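Local coordinates for protein beta-glucosidase (Chaetomella raphigera, PDB 6JXG) that probably hydrolyses terminal, non-reducing beta-D-glucosyl residues to release beta-D-glucose, as a secreted glycoside hydrolase family 3 enzyme of cellulose breakdown, at residues G4-A7 / A8-K11; A18-N22 / T23-S27; I481-V484 / G485-L489. All coordinates share one frame; numbering follows the deposited sequence.

Overall arrangement
All three contacts are local, each made within one continuous run of the chain. Contacts 1 and 2 mark the starts of two consecutive helices near the N-terminus, 7-17 and 22-29; their centres lie about 21 Å apart and their nearest atoms about 8 Å. Both have side chains packed on helix 278-294. Contact 3 lies at the end of strand 477-483 and the loop after it, in the family 3 C-terminal domain, on the opposite side of the chain's centre, with its centre about 45 Å from that of contact 1 and about 51 Å from that of contact 2. A glycan NAG lies about 12 Å from the side chain of Ala-26 in contact 2.

Contact 1. Residues G4-A7 / A8-K11; sequences GDWA and AAYK
Trp-6 and Tyr-10 meet because chi1 of Trp-6 (-74°) sets CG beside its own backbone N, while the unusual chi1 of Tyr-10 (-99°) lays its ring back along the Trp-6 carbonyl. The two side chains run at a slant to each other. Trp-6 CE3 stands 3.9 Å from Tyr-10 CE1, and it lies in the plane of the phenol ring, at its edge; from the indole's side the approach is neither face nor edge. Further back on the same ring, Tyr-10 CD1 comes within 3.3 Å of Trp-6 O, which also lies near the phenol plane. The carbonyl is therefore flanked by the ring edge while it accepts the backbone bond from Tyr-10 N at 2.9 Å, with an N-H...O angle of 146°.

This is the first turn of helix 7-17. The next bond of the i to i+4 series runs from Lys-11 N to Ala-7 O at 3.1 Å and is straighter; Tyr-10 N gives Ala-7 O a second, weak bond. Ala-8 N, at the start of the helix, donates to a water at 3.0 Å, and that water in turn donates to Asp-5 O, bridging the loop to the first turn. Outside the turn, the Trp-6 ring stacks with that of Phe-294 and sends NE1 to Asn-193 OD1, whereas Tyr-10 OH bonds to Gln-226 O. Both aromatic residues are buried, and Tyr-10 also packs on Thr-286, Arg-287 and Ala-290 of helix 278-294.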
loop_
_atom_site.group_PDB
_atom_site.type_symbol
_atom_site.label_atom_id
_atom_site.label_comp_id
_atom_site.label_asym_id
_atom_site.label_seq_id
_atom_site.Cartn_x
_atom_site.Cartn_y
_atom_site.Cartn_z
ATOM N N GLY A 4 -10.572 -24.433 2.390
ATOM C CA GLY A 4 -11.183 -23.124 2.821
ATOM C C GLY A 4 -12.582 -22.916 2.253
ATOM O O GLY A 4 -13.406 -23.826 2.309
ATOM N N ASP A 5 -12.844 -21.738 1.687
ATOM C CA ASP A 5 -14.125 -21.335 1.129
ATOM C C ASP A 5 -14.347 -21.636 -0.410
ATOM O O ASP A 5 -15.351 -21.282 -1.038
ATOM C CB ASP A 5 -14.300 -19.826 1.346
ATOM C CG ASP A 5 -14.233 -19.405 2.843
ATOM O OD1 ASP A 5 -14.548 -20.240 3.710
ATOM O OD2 ASP A 5 -13.906 -18.228 3.162
ATOM N N TRP A 6 -13.402 -22.353 -0.982
ATOM C CA TRP A 6 -13.275 -22.486 -2.426
ATOM C C TRP A 6 -13.893 -23.781 -3.045
ATOM O O TRP A 6 -13.758 -24.037 -4.257
ATOM C CB TRP A 6 -11.773 -22.501 -2.634
ATOM C CG TRP A 6 -11.204 -21.170 -2.445
ATOM C CD1 TRP A 6 -10.936 -20.501 -1.264
ATOM C CD2 TRP A 6 -10.866 -20.287 -3.489
ATOM N NE1 TRP A 6 -10.399 -19.245 -1.545
ATOM C CE2 TRP A 6 -10.384 -19.086 -2.902
ATOM C CE3 TRP A 6 -10.889 -20.393 -4.867
ATOM C CZ2 TRP A 6 -9.962 -18.013 -3.665
ATOM C CZ3 TRP A 6 -10.450 -19.279 -5.633
ATOM C CH2 TRP A 6 -9.972 -18.153 -5.028
ATOM N N ALA A 7 -14.560 -24.581 -2.228
ATOM C CA ALA A 7 -14.998 -25.888 -2.710
ATOM C C ALA A 7 -16.069 -25.783 -3.812
ATOM O O ALA A 7 -15.923 -26.443 -4.814
ATOM C CB ALA A 7 -15.428 -26.783 -1.555
ATOM N N ALA A 8 -17.079 -24.932 -3.662
ATOM C CA ALA A 8 -18.092 -24.740 -4.707
ATOM C C ALA A 8 -17.518 -24.163 -5.975
ATOM O O ALA A 8 -17.923 -24.546 -7.032
ATOM C CB ALA A 8 -19.235 -23.850 -4.206
ATOM N N ALA A 9 -16.534 -23.253 -5.856
ATOM C CA ALA A 9 -15.810 -22.711 -7.003
ATOM C C ALA A 9 -15.055 -23.752 -7.767
ATOM O O ALA A 9 -15.020 -23.717 -8.990
ATOM C CB ALA A 9 -14.870 -21.520 -6.591
ATOM N N TYR A 10 -14.419 -24.672 -7.053
ATOM C CA TYR A 10 -13.587 -25.667 -7.673
ATOM C C TYR A 10 -14.479 -26.713 -8.398
ATOM O O TYR A 10 -14.125 -27.220 -9.490
ATOM C CB TYR A 10 -12.679 -26.344 -6.635
ATOM C CG TYR A 10 -11.313 -25.745 -6.657
ATOM C CD1 TYR A 10 -11.087 -24.464 -6.165
ATOM C CD2 TYR A 10 -10.243 -26.426 -7.212
ATOM C CE1 TYR A 10 -9.806 -23.893 -6.263
ATOM C CE2 TYR A 10 -8.985 -25.866 -7.305
ATOM C CZ TYR A 10 -8.779 -24.585 -6.847
ATOM O OH TYR A 10 -7.468 -24.022 -6.906
ATOM N N LYS A 11 -15.635 -26.961 -7.819
ATOM C CA LYS A 11 -16.608 -27.847 -8.429
ATOM C C LYS A 11 -17.044 -27.292 -9.785
ATOM O O LYS A 11 -17.004 -27.977 -10.736
ATOM C CB LYS A 11 -17.796 -28.083 -7.516
ATOM C CG LYS A 11 -18.884 -28.828 -8.166
ATOM C CD LYS A 11 -19.653 -29.665 -7.207
ATOM C CE LYS A 11 -20.689 -30.557 -7.895
ATOM N NZ LYS A 11 -21.994 -30.505 -7.223
HETATM O O HOH W 1 -17.372 -23.801 -0.909
#

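Contact 2. Residues A18-N22 / T23-S27; sequences AKLSN and TDKAS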
loop_
_atom_site.group_PDB
_atom_site.type_symbol
_atom_site.label_atom_id
_atom_site.label_comp_id
_atom_site.label_asym_id
_atom_site.label_seq_id
_atom_site.Cartn_x
_atom_site.Cartn_y
_atom_site.Cartn_z
ATOM N N ALA A 18 -13.614 -29.891 -17.973
ATOM C CA ALA A 18 -13.950 -31.112 -18.692
ATOM C C ALA A 18 -14.518 -30.829 -20.135
ATOM O O ALA A 18 -14.499 -31.676 -20.983
ATOM C CB ALA A 18 -14.938 -31.904 -17.876
ATOM N N LYS A 19 -14.971 -29.636 -20.410
ATOM C CA LYS A 19 -15.466 -29.287 -21.731
ATOM C C LYS A 19 -14.445 -28.675 -22.662
ATOM O O LYS A 19 -14.795 -28.305 -23.761
ATOM C CB LYS A 19 -16.601 -28.340 -21.596
ATOM C CG LYS A 19 -17.627 -28.968 -20.698
ATOM C CD LYS A 19 -18.996 -28.528 -21.035
ATOM C CE LYS A 19 -19.254 -27.135 -20.622
ATOM N NZ LYS A 19 -20.356 -26.672 -21.534
ATOM N N LEU A 20 -13.217 -28.516 -22.207
ATOM C CA LEU A 20 -12.232 -27.722 -22.948
ATOM C C LEU A 20 -11.262 -28.521 -23.743
ATOM O O LEU A 20 -10.804 -29.562 -23.308
ATOM C CB LEU A 20 -11.435 -26.854 -21.968
ATOM C CG LEU A 20 -12.197 -25.842 -21.166
ATOM C CD1 LEU A 20 -11.272 -24.989 -20.334
ATOM C CD2 LEU A 20 -13.057 -24.957 -22.089
ATOM N N SER A 21 -10.903 -28.024 -24.923
ATOM C CA SER A 21 -9.774 -28.596 -25.641
ATOM C C SER A 21 -8.466 -28.075 -25.090
ATOM O O SER A 21 -8.448 -27.140 -24.336
ATOM C CB SER A 21 -9.866 -28.215 -27.079
ATOM O OG SER A 21 -9.577 -26.822 -27.192
ATOM N N ASN A 22 -7.353 -28.650 -25.539
ATOM C CA ASN A 22 -6.056 -28.128 -25.130
ATOM C C ASN A 22 -5.789 -26.767 -25.715
ATOM O O ASN A 22 -5.216 -25.926 -25.049
ATOM C CB ASN A 22 -4.921 -29.079 -25.496
ATOM C CG ASN A 22 -4.436 -29.859 -24.314
ATOM O OD1 ASN A 22 -5.078 -29.914 -23.251
ATOM N ND2 ASN A 22 -3.307 -30.462 -24.485
ATOM N N THR A 23 -6.264 -26.499 -26.925
ATOM C CA THR A 23 -6.141 -25.148 -27.433
ATOM C C THR A 23 -7.005 -24.167 -26.624
ATOM O O THR A 23 -6.582 -23.015 -26.402
ATOM C CB THR A 23 -6.363 -25.034 -28.967
ATOM O OG1 THR A 23 -7.718 -25.289 -29.244
ATOM C CG2 THR A 23 -5.552 -26.036 -29.757
ATOM N N ASP A 24 -8.200 -24.571 -26.180
ATOM C CA ASP A 24 -8.993 -23.695 -25.254
ATOM C C ASP A 24 -8.188 -23.377 -23.972
ATOM O O ASP A 24 -8.085 -22.225 -23.537
ATOM C CB ASP A 24 -10.288 -24.311 -24.798
ATOM C CG ASP A 24 -11.292 -24.622 -25.937
ATOM O OD1 ASP A 24 -11.316 -23.905 -26.935
ATOM O OD2 ASP A 24 -12.026 -25.632 -25.790
ATOM N N LYS A 25 -7.621 -24.432 -23.395
ATOM C CA LYS A 25 -6.817 -24.344 -22.139
ATOM C C LYS A 25 -5.634 -23.421 -22.320
ATOM O O LYS A 25 -5.414 -22.532 -21.512
ATOM C CB LYS A 25 -6.364 -25.731 -21.702
ATOM C CG LYS A 25 -7.550 -26.581 -21.261
ATOM C CD LYS A 25 -7.139 -28.008 -20.931
ATOM C CE LYS A 25 -8.384 -28.821 -20.736
ATOM N NZ LYS A 25 -7.980 -30.123 -20.270
ATOM N N ALA A 26 -4.909 -23.601 -23.410
ATOM C CA ALA A 26 -3.778 -22.721 -23.707
ATOM C C ALA A 26 -4.191 -21.264 -23.828
ATOM O O ALA A 26 -3.485 -20.374 -23.391
ATOM C CB ALA A 26 -3.010 -23.206 -24.943
ATOM N N SER A 27 -5.356 -20.993 -24.361
ATOM C CA SER A 27 -5.762 -19.603 -24.605
ATOM C C SER A 27 -6.195 -18.938 -23.287
ATOM O O SER A 27 -6.162 -17.710 -23.224
ATOM C CB SER A 27 -6.887 -19.508 -25.678
ATOM O OG SER A 27 -8.117 -20.033 -25.148
HETATM O O HOH W 2 -10.585 -31.212 -20.406
HETATM O O HOH W 3 -10.417 -26.549 -29.777
HETATM O O HOH W 4 -7.022 -31.449 -22.864
#
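Lys-25 reaches back past Asn-22 and Ser-21 to Leu-20, its chain extended beyond CG. Its CB starts 3.5 Å from Asn-22 O. Lys-25 CG closes to 3.3 Å from Ser-21 O, and the backbone N of Lys-25 donates to that same Ser-21 carbonyl. CD then passes Asn-22 OD1, and CE lies 3.8 Å from Leu-20 CB, an aliphatic contact beside the Leu-20 carbonyl. At the tip, NZ donates to two waters: one gives a weak bond to Leu-20 O, the other donates to Asn-22 OD1. Its charge is met by a salt bridge to Asp-282, so the ammonium group has both a carboxylate and water-mediated links to the turn.

Alongside this, Ser-21, the N-cap residue, and Asp-24 form a capping box at the start of helix 22-29. Ser-21 OG sits between its backbone N and carbonyl carbon and takes the bond from Asp-24 N (2.8 Å, 165°). The reciprocal bond, Ser-21 N to Asp-24 OD2 (2.8 Å, 166°), meets the carboxylate from above, 40° out of its plane. A further water joins Ser-21 OG to Thr-23 OG1.

Leu-20 and Lys-25 pack on Val-285 of helix 278-294, where Gln-278 also bonds Asn-22 OD1, while Asn-22, Thr-23 and Ala-26 touch Leu-268 of helix 265-272, placing helix 22-29 against both.

Contact 3. Residues I481-V484 / G485-L489; sequences INSV and GPLIL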
loop_
_atom_site.group_PDB
_atom_site.type_symbol
_atom_site.label_atom_id
_atom_site.label_comp_id
_atom_site.label_asym_id
_atom_site.label_seq_id
_atom_site.Cartn_x
_atom_site.Cartn_y
_atom_site.Cartn_z
ATOM N N ILE A 481 3.897 19.286 3.314
ATOM C CA ILE A 481 4.735 18.424 2.580
ATOM C C ILE A 481 3.901 17.337 1.941
ATOM O O ILE A 481 3.220 16.610 2.676
ATOM C CB ILE A 481 5.780 17.771 3.475
ATOM C CG1 ILE A 481 6.631 18.790 4.192
ATOM C CG2 ILE A 481 6.722 16.874 2.672
ATOM C CD1 ILE A 481 7.739 18.161 5.044
ATOM N N ASN A 482 3.954 17.251 0.597
ATOM C CA ASN A 482 3.332 16.144 -0.146
ATOM C C ASN A 482 4.453 15.207 -0.631
ATOM O O ASN A 482 5.116 15.499 -1.624
ATOM C CB ASN A 482 2.486 16.700 -1.305
ATOM C CG ASN A 482 1.215 17.342 -0.847
ATOM O OD1 ASN A 482 0.219 16.648 -0.428
ATOM N ND2 ASN A 482 1.189 18.658 -0.882
ATOM N N SER A 483 4.665 14.062 0.061
ATOM C CA SER A 483 5.749 13.173 -0.250
ATOM C C SER A 483 5.325 11.730 -0.266
ATOM O O SER A 483 4.486 11.301 0.535
ATOM C CB SER A 483 6.853 13.302 0.811
ATOM O OG SER A 483 7.910 12.352 0.686
ATOM N N VAL A 484 5.945 11.004 -1.194
ATOM C CA VAL A 484 5.790 9.550 -1.354
ATOM C C VAL A 484 6.389 8.730 -0.257
ATOM O O VAL A 484 6.119 7.527 -0.173
ATOM C CB VAL A 484 6.354 9.071 -2.702
ATOM C CG1 VAL A 484 5.560 9.719 -3.813
ATOM C CG2 VAL A 484 7.856 9.419 -2.876
ATOM N N GLY A 485 7.236 9.339 0.596
ATOM C CA GLY A 485 7.889 8.584 1.628
ATOM C C GLY A 485 8.728 9.432 2.531
ATOM O O GLY A 485 8.759 10.633 2.344
ATOM N N PRO A 486 9.435 8.803 3.462
ATOM C CA PRO A 486 10.273 9.517 4.425
ATOM C C PRO A 486 11.180 10.535 3.761
ATOM O O PRO A 486 11.723 10.322 2.642
ATOM C CB PRO A 486 11.134 8.400 5.043
ATOM C CG PRO A 486 10.420 7.137 4.778
ATOM C CD PRO A 486 9.573 7.338 3.586
ATOM N N LEU A 487 11.365 11.631 4.463
ATOM C CA LEU A 487 12.313 12.646 4.125
ATOM C C LEU A 487 13.074 13.027 5.439
ATOM O O LEU A 487 12.524 12.967 6.520
ATOM C CB LEU A 487 11.641 13.890 3.564
ATOM C CG LEU A 487 10.910 13.755 2.255
ATOM C CD1 LEU A 487 10.080 14.953 1.961
ATOM C CD2 LEU A 487 12.027 13.574 1.215
ATOM N N ILE A 488 14.298 13.503 5.281
ATOM C CA ILE A 488 15.059 14.039 6.404
ATOM C C ILE A 488 14.654 15.519 6.475
ATOM O O ILE A 488 14.792 16.263 5.522
ATOM C CB ILE A 488 16.580 13.861 6.175
ATOM C CG1 ILE A 488 16.936 12.403 5.863
ATOM C CG2 ILE A 488 17.395 14.454 7.338
ATOM C CD1 ILE A 488 16.619 11.394 6.964
ATOM N N LEU A 489 14.160 15.913 7.628
ATOM C CA LEU A 489 13.573 17.202 7.831
ATOM C C LEU A 489 14.438 18.091 8.745
ATOM O O LEU A 489 14.013 19.198 9.058
ATOM C CB LEU A 489 12.196 17.063 8.422
ATOM C CG LEU A 489 11.199 16.232 7.614
ATOM C CD1 LEU A 489 9.820 16.205 8.270
ATOM C CD2 LEU A 489 11.101 16.864 6.250
#
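Ser-483 and Gly-485 make the tight end of this turn. Ser-483 OG, turned anti to its own backbone N (chi1 173°), donates to Gly-485 O in the carbonyl plane, on a lone pair, with a C=O...O angle of 140°; the 2.5 Å between Ser-483 OG and Gly-485 O is unusually short and should be read with caution. The bond spans the point where the chain turns back: the end-to-end directions of 481-484 and 485-489 differ by 144°. Leu-487 follows over the serine, its CD1 3.6 Å from Ser-483 OG and 3.8 Å from Ser-483 CB, so that a methyl group also borders the hydroxyl.

Farther from the turn the fit is sparser and wholly apolar. Ile-481 and Leu-487 lie alongside, pointing opposite ways, with Ile-481 CG2 at 3.9 Å from Leu-487 CD1. Ile-481 and Leu-489 instead reach out tip to tip, the closest pair being Ile-481 CD1 to Leu-489 CD2 at 3.8 Å. Ile-488, partly exposed, takes no part, whereas every touching residue is buried.

The turn opens the loop from strand 477-483 to helix 490-493 in the family 3 C-terminal domain. That strand lies between strands 431-438 and 498-503 of the mixed, largely parallel sheet: Ile-481 bonds through its backbone to Val-502 and Ala-504, Asn-482 to Ile-436 and Ala-438. Ile-481, Ser-483 and Leu-487 all pack on Trp-503, and Leu-489 is the N-cap residue of helix 490-493.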